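Local coordinates for protein botulinum neurotoxin type C1 (Clostridium botulinum, PDB 3R4S) that is a clostridial neurotoxin whose receptor-binding part carries two sialic acid sites, through which the toxin probably recognises gangliosides on nerve cells, at residues Lys317-Met328 / Ile338-Thr347. Numbering follows the deposited sequence.
Sequences KAYNLFMKNETM and IYAIGLREQT. With SIA (N-acetyl-alpha-neuraminic acid), chain D.
Phe322 and Arg344 meet on one face of an antiparallel strand pair. The aliphatic part of Arg344 lies over one face of the Phe322 ring, and Arg344 CB stands 4.0 Å from the ring centroid in a CH-pi contact. The Phe322 ring reaches back over the partner strand because its CG sits between the backbone N and the carbonyl carbon (chi1 82°). Phe322 CD1 comes within 3.4 Å of Gly342 O, its strand partner's carbonyl. The Arg344 chain bends at chi3, and its NH1 is held by Asn353. On the other face, Leu321 CD1 packs 3.5 Å from Leu343 CD2 and Leu321 CB rests on Ile341 CG2. Further along, Met323 SD makes an oblique Met-aromatic contact with the Tyr339 ring, 4.8 Å from its centroid.

Five backbone hydrogen bonds join the strands. Asn320 pairs with Arg344 and Phe322 with Gly342, two bonds each, and Lys324 N donates to Ala340 O. Past Lys324 a water takes over from direct backbone bonding, accepting from Ala340 N and donating to Glu326 O. Met328 turns back, and its SD meets Ala340 CB at 3.8 Å.

The opposite end holds the N-acetyl-alpha-neuraminic acid. Asn320 ND2 donates to sugar O8 at 3.0 Å, nearly straight at 169°. Sugar O9 accepts from Thr347 N; its approach to Asn320 OD1 is too short to be relied on. Gln346 OE1 accepts a hydrogen bond from sugar N5 at 2.8 Å. The extended Gln346 side chain runs past Ala318, its CG 3.3 Å from Ala318 O. Thr347 O accepts from sugar O7, and Tyr309 adds another hydrogen bond to the sugar. Tyr319 touches the second sugar, N-acetyl-beta-neuraminic acid. This antiparallel pair belongs to the C-terminal, trefoil-type receptor-binding domain and contributes to both sialic acid pockets.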
loop_
_atom_site.group_PDB
_atom_site.type_symbol
_atom_site.label_atom_id
_atom_site.label_comp_id
_atom_site.label_asym_id
_atom_site.label_seq_id
_atom_site.Cartn_x
_atom_site.Cartn_y
_atom_site.Cartn_z
ATOM N N LYS A 317 -10.204 11.076 -28.251
ATOM C CA LYS A 317 -10.607 9.821 -28.871
ATOM C C LYS A 317 -10.330 8.688 -27.883
ATOM O O LYS A 317 -9.258 8.647 -27.270
ATOM C CB LYS A 317 -9.825 9.592 -30.158
ATOM C CG LYS A 317 -10.121 8.258 -30.828
ATOM C CD LYS A 317 -11.130 8.412 -31.963
ATOM C CE LYS A 317 -10.513 9.133 -33.149
ATOM N NZ LYS A 317 -9.476 8.290 -33.814
ATOM N N ALA A 318 -11.285 7.777 -27.723
ATOM C CA ALA A 318 -11.144 6.681 -26.762
ATOM C C ALA A 318 -10.723 5.381 -27.446
ATOM O O ALA A 318 -11.373 4.925 -28.389
ATOM C CB ALA A 318 -12.441 6.484 -25.977
ATOM N N TYR A 319 -9.630 4.797 -26.962
ATOM C CA TYR A 319 -9.115 3.538 -27.493
ATOM C C TYR A 319 -9.235 2.380 -26.494
ATOM O O TYR A 319 -9.527 2.586 -25.321
ATOM C CB TYR A 319 -7.637 3.696 -27.832
ATOM C CG TYR A 319 -7.306 4.798 -28.814
ATOM C CD1 TYR A 319 -7.171 4.530 -30.172
ATOM C CD2 TYR A 319 -7.096 6.100 -28.378
ATOM C CE1 TYR A 319 -6.850 5.535 -31.073
ATOM C CE2 TYR A 319 -6.776 7.109 -29.267
ATOM C CZ TYR A 319 -6.654 6.822 -30.615
ATOM O OH TYR A 319 -6.335 7.823 -31.500
ATOM N N ASN A 320 -8.999 1.164 -26.980
ATOM C CA ASN A 320 -8.770 0.003 -26.131
ATOM C C ASN A 320 -7.304 -0.371 -26.258
ATOM O O ASN A 320 -6.737 -0.307 -27.351
ATOM C CB ASN A 320 -9.578 -1.208 -26.612
ATOM C CG ASN A 320 -11.076 -0.988 -26.550
ATOM O OD1 ASN A 320 -11.795 -1.307 -27.497
ATOM N ND2 ASN A 320 -11.558 -0.465 -25.428
ATOM N N LEU A 321 -6.687 -0.788 -25.162
ATOM C CA LEU A 321 -5.422 -1.493 -25.277
ATOM C C LEU A 321 -5.749 -2.820 -25.941
ATOM O O LEU A 321 -6.825 -3.385 -25.716
ATOM C CB LEU A 321 -4.794 -1.723 -23.897
ATOM C CG LEU A 321 -3.936 -0.601 -23.318
ATOM C CD1 LEU A 321 -4.746 0.675 -23.111
ATOM C CD2 LEU A 321 -3.304 -1.057 -22.010
ATOM N N PHE A 322 -4.845 -3.316 -26.775
ATOM C CA PHE A 322 -5.084 -4.601 -27.417
ATOM C C PHE A 322 -3.778 -5.292 -27.737
ATOM O O PHE A 322 -2.743 -4.648 -27.902
ATOM C CB PHE A 322 -5.963 -4.462 -28.682
ATOM C CG PHE A 322 -5.205 -4.043 -29.939
ATOM C CD1 PHE A 322 -4.649 -2.777 -30.044
ATOM C CD2 PHE A 322 -5.091 -4.913 -31.018
ATOM C CE1 PHE A 322 -3.961 -2.390 -31.193
ATOM C CE2 PHE A 322 -4.415 -4.536 -32.176
ATOM C CZ PHE A 322 -3.849 -3.276 -32.266
ATOM N N MET A 323 -3.826 -6.616 -27.807
ATOM C CA MET A 323 -2.651 -7.376 -28.174
ATOM C C MET A 323 -2.551 -7.407 -29.692
ATOM O O MET A 323 -3.411 -7.966 -30.368
ATOM C CB MET A 323 -2.722 -8.792 -27.619
ATOM C CG MET A 323 -1.401 -9.531 -27.739
ATOM S SD MET A 323 -1.494 -11.278 -27.308
ATOM C CE MET A 323 -2.529 -11.927 -28.614
ATOM N N LYS A 324 -1.510 -6.783 -30.221
ATOM C CA LYS A 324 -1.294 -6.772 -31.662
ATOM C C LYS A 324 -0.861 -8.153 -32.110
ATOM O O LYS A 324 -0.453 -8.979 -31.296
ATOM C CB LYS A 324 -0.186 -5.800 -32.038
ATOM C CG LYS A 324 -0.518 -4.325 -31.996
ATOM C CD LYS A 324 0.650 -3.581 -32.654
ATOM C CE LYS A 324 0.547 -2.077 -32.582
ATOM N NZ LYS A 324 1.880 -1.484 -32.922
ATOM N N ASN A 325 -0.917 -8.389 -33.415
ATOM C CA ASN A 325 -0.566 -9.684 -33.980
ATOM C C ASN A 325 0.662 -9.632 -34.896
ATOM O O ASN A 325 0.863 -10.522 -35.714
ATOM C CB ASN A 325 -1.757 -10.232 -34.759
ATOM C CG ASN A 325 -1.637 -11.701 -35.038
ATOM O OD1 ASN A 325 -0.891 -12.407 -34.367
ATOM N ND2 ASN A 325 -2.377 -12.180 -36.030
ATOM N N GLU A 326 1.486 -8.599 -34.757
ATOM C CA GLU A 326 2.644 -8.438 -35.629
ATOM C C GLU A 326 3.929 -9.020 -35.049
ATOM O O GLU A 326 4.136 -9.038 -33.832
ATOM C CB GLU A 326 2.882 -6.961 -35.953
ATOM C CG GLU A 326 1.636 -6.175 -36.311
ATOM C CD GLU A 326 1.924 -4.684 -36.425
ATOM O OE1 GLU A 326 2.884 -4.215 -35.768
ATOM O OE2 GLU A 326 1.195 -3.985 -37.169
ATOM N N THR A 327 4.803 -9.457 -35.946
ATOM C CA THR A 327 6.142 -9.900 -35.584
ATOM C C THR A 327 6.859 -8.798 -34.829
ATOM O O THR A 327 6.727 -7.630 -35.161
ATOM C CB THR A 327 6.954 -10.229 -36.837
ATOM O OG1 THR A 327 6.210 -11.153 -37.640
ATOM C CG2 THR A 327 8.308 -10.837 -36.460
ATOM N N MET A 328 7.610 -9.173 -33.804
ATOM C CA MET A 328 8.393 -8.216 -33.040
ATOM C C MET A 328 9.876 -8.373 -33.366
ATOM O O MET A 328 10.314 -9.452 -33.744
ATOM C CB MET A 328 8.136 -8.410 -31.539
ATOM C CG MET A 328 6.758 -7.969 -31.103
ATOM S SD MET A 328 6.687 -6.187 -30.823
ATOM C CE MET A 328 7.169 -6.097 -29.097
ATOM N N ILE A 338 6.255 -13.122 -28.513
ATOM C CA ILE A 338 6.134 -11.780 -27.946
ATOM C C ILE A 338 5.276 -10.888 -28.844
ATOM O O ILE A 338 5.544 -10.773 -30.038
ATOM C CB ILE A 338 7.506 -11.103 -27.804
ATOM C CG1 ILE A 338 8.455 -11.945 -26.952
ATOM C CG2 ILE A 338 7.347 -9.719 -27.173
ATOM C CD1 ILE A 338 8.031 -12.019 -25.489
ATOM N N TYR A 339 4.249 -10.258 -28.274
ATOM C CA TYR A 339 3.389 -9.344 -29.033
ATOM C C TYR A 339 3.275 -8.005 -28.333
ATOM O O TYR A 339 3.174 -7.941 -27.108
ATOM C CB TYR A 339 1.991 -9.922 -29.209
ATOM C CG TYR A 339 1.989 -11.283 -29.840
ATOM C CD1 TYR A 339 1.795 -11.434 -31.205
ATOM C CD2 TYR A 339 2.194 -12.423 -29.072
ATOM C CE1 TYR A 339 1.792 -12.683 -31.790
ATOM C CE2 TYR A 339 2.194 -13.678 -29.646
ATOM C CZ TYR A 339 1.992 -13.801 -31.006
ATOM O OH TYR A 339 1.996 -15.046 -31.589
ATOM N N ALA A 340 3.294 -6.930 -29.111
ATOM C CA ALA A 340 3.140 -5.602 -28.553
ATOM C C ALA A 340 1.702 -5.384 -28.097
ATOM O O ALA A 340 0.768 -5.905 -28.707
ATOM C CB ALA A 340 3.551 -4.532 -29.588
ATOM N N ILE A 341 1.533 -4.622 -27.017
ATOM C CA ILE A 341 0.226 -4.085 -26.666
ATOM C C ILE A 341 0.134 -2.672 -27.225
ATOM O O ILE A 341 0.997 -1.832 -26.974
ATOM C CB ILE A 341 -0.011 -4.067 -25.142
ATOM C CG1 ILE A 341 -0.033 -5.503 -24.593
ATOM C CG2 ILE A 341 -1.310 -3.333 -24.825
ATOM C CD1 ILE A 341 -0.082 -5.609 -23.065
ATOM N N GLY A 342 -0.893 -2.418 -28.020
ATOM C CA GLY A 342 -1.057 -1.104 -28.605
ATOM C C GLY A 342 -2.464 -0.610 -28.394
ATOM O O GLY A 342 -3.173 -1.094 -27.499
ATOM N N LEU A 343 -2.874 0.367 -29.195
ATOM C CA LEU A 343 -4.191 0.974 -29.044
ATOM C C LEU A 343 -5.014 0.884 -30.323
ATOM O O LEU A 343 -4.518 1.152 -31.416
ATOM C CB LEU A 343 -4.058 2.435 -28.608
ATOM C CG LEU A 343 -3.248 2.693 -27.336
ATOM C CD1 LEU A 343 -2.724 4.121 -27.314
ATOM C CD2 LEU A 343 -4.084 2.405 -26.098
ATOM N N ARG A 344 -6.278 0.507 -30.171
ATOM C CA ARG A 344 -7.199 0.416 -31.295
ATOM C C ARG A 344 -8.511 1.110 -30.962
ATOM O O ARG A 344 -8.930 1.171 -29.803
ATOM C CB ARG A 344 -7.474 -1.038 -31.656
ATOM C CG ARG A 344 -8.165 -1.805 -30.541
ATOM C CD ARG A 344 -8.623 -3.176 -31.002
ATOM N NE ARG A 344 -9.657 -3.082 -32.029
ATOM C CZ ARG A 344 -10.266 -4.132 -32.570
ATOM N NH1 ARG A 344 -9.946 -5.363 -32.180
ATOM N NH2 ARG A 344 -11.199 -3.957 -33.497
ATOM N N GLU A 345 -9.164 1.628 -31.994
ATOM C CA GLU A 345 -10.440 2.297 -31.829
ATOM C C GLU A 345 -11.462 1.354 -31.238
ATOM O O GLU A 345 -11.524 0.183 -31.608
ATOM C CB GLU A 345 -10.946 2.821 -33.176
ATOM C CG GLU A 345 -10.164 4.002 -33.709
ATOM C CD GLU A 345 -10.720 4.500 -35.025
ATOM O OE1 GLU A 345 -11.958 4.464 -35.200
ATOM O OE2 GLU A 345 -9.919 4.919 -35.885
ATOM N N GLN A 346 -12.271 1.878 -30.326
ATOM C CA GLN A 346 -13.334 1.098 -29.713
ATOM C C GLN A 346 -14.347 0.664 -30.760
ATOM O O GLN A 346 -14.530 1.339 -31.769
ATOM C CB GLN A 346 -14.028 1.910 -28.623
ATOM C CG GLN A 346 -13.125 2.266 -27.464
ATOM C CD GLN A 346 -13.870 2.960 -26.348
ATOM O OE1 GLN A 346 -15.028 3.345 -26.512
ATOM N NE2 GLN A 346 -13.211 3.128 -25.203
ATOM N N THR A 347 -14.994 -0.469 -30.521
ATOM C CA THR A 347 -16.053 -0.936 -31.400
ATOM C C THR A 347 -17.273 -1.228 -30.550
ATOM O O THR A 347 -17.216 -1.153 -29.321
ATOM C CB THR A 347 -15.659 -2.216 -32.177
ATOM O OG1 THR A 347 -15.328 -3.264 -31.256
ATOM C CG2 THR A 347 -14.475 -1.957 -33.088
HETATM C C1 SIA D . -16.348 1.806 -22.815
HETATM C C2 SIA D . -17.677 1.229 -23.252
HETATM C C3 SIA D . -18.652 2.326 -23.684
HETATM C C4 SIA D . -18.366 2.890 -25.065
HETATM C C5 SIA D . -18.146 1.767 -26.060
HETATM C C6 SIA D . -17.038 0.858 -25.540
HETATM C C7 SIA D . -16.681 -0.277 -26.495
HETATM C C8 SIA D . -15.587 -1.153 -25.889
HETATM C C9 SIA D . -15.025 -2.119 -26.927
HETATM C C10 SIA D . -18.219 2.289 -28.421
HETATM C C11 SIA D . -17.577 3.002 -29.583
HETATM N N5 SIA D . -17.607 2.419 -27.241
HETATM O O1A SIA D . -15.340 1.051 -22.845
HETATM O O1B SIA D . -16.291 2.998 -22.428
HETATM O O2 SIA D . -18.226 0.523 -22.134
HETATM O O4 SIA D . -19.477 3.681 -25.497
HETATM O O6 SIA D . -17.441 0.282 -24.296
HETATM O O7 SIA D . -17.843 -1.086 -26.725
HETATM O O8 SIA D . -14.529 -0.331 -25.356
HETATM O O9 SIA D . -14.211 -1.361 -27.825
HETATM O O10 SIA D . -19.238 1.626 -28.548
HETATM O O HOH W 1 -11.617 -2.585 -30.032
HETATM O O HOH W 2 3.060 -7.319 -31.986
HETATM O O HOH W 3 7.509 -11.615 -32.552
#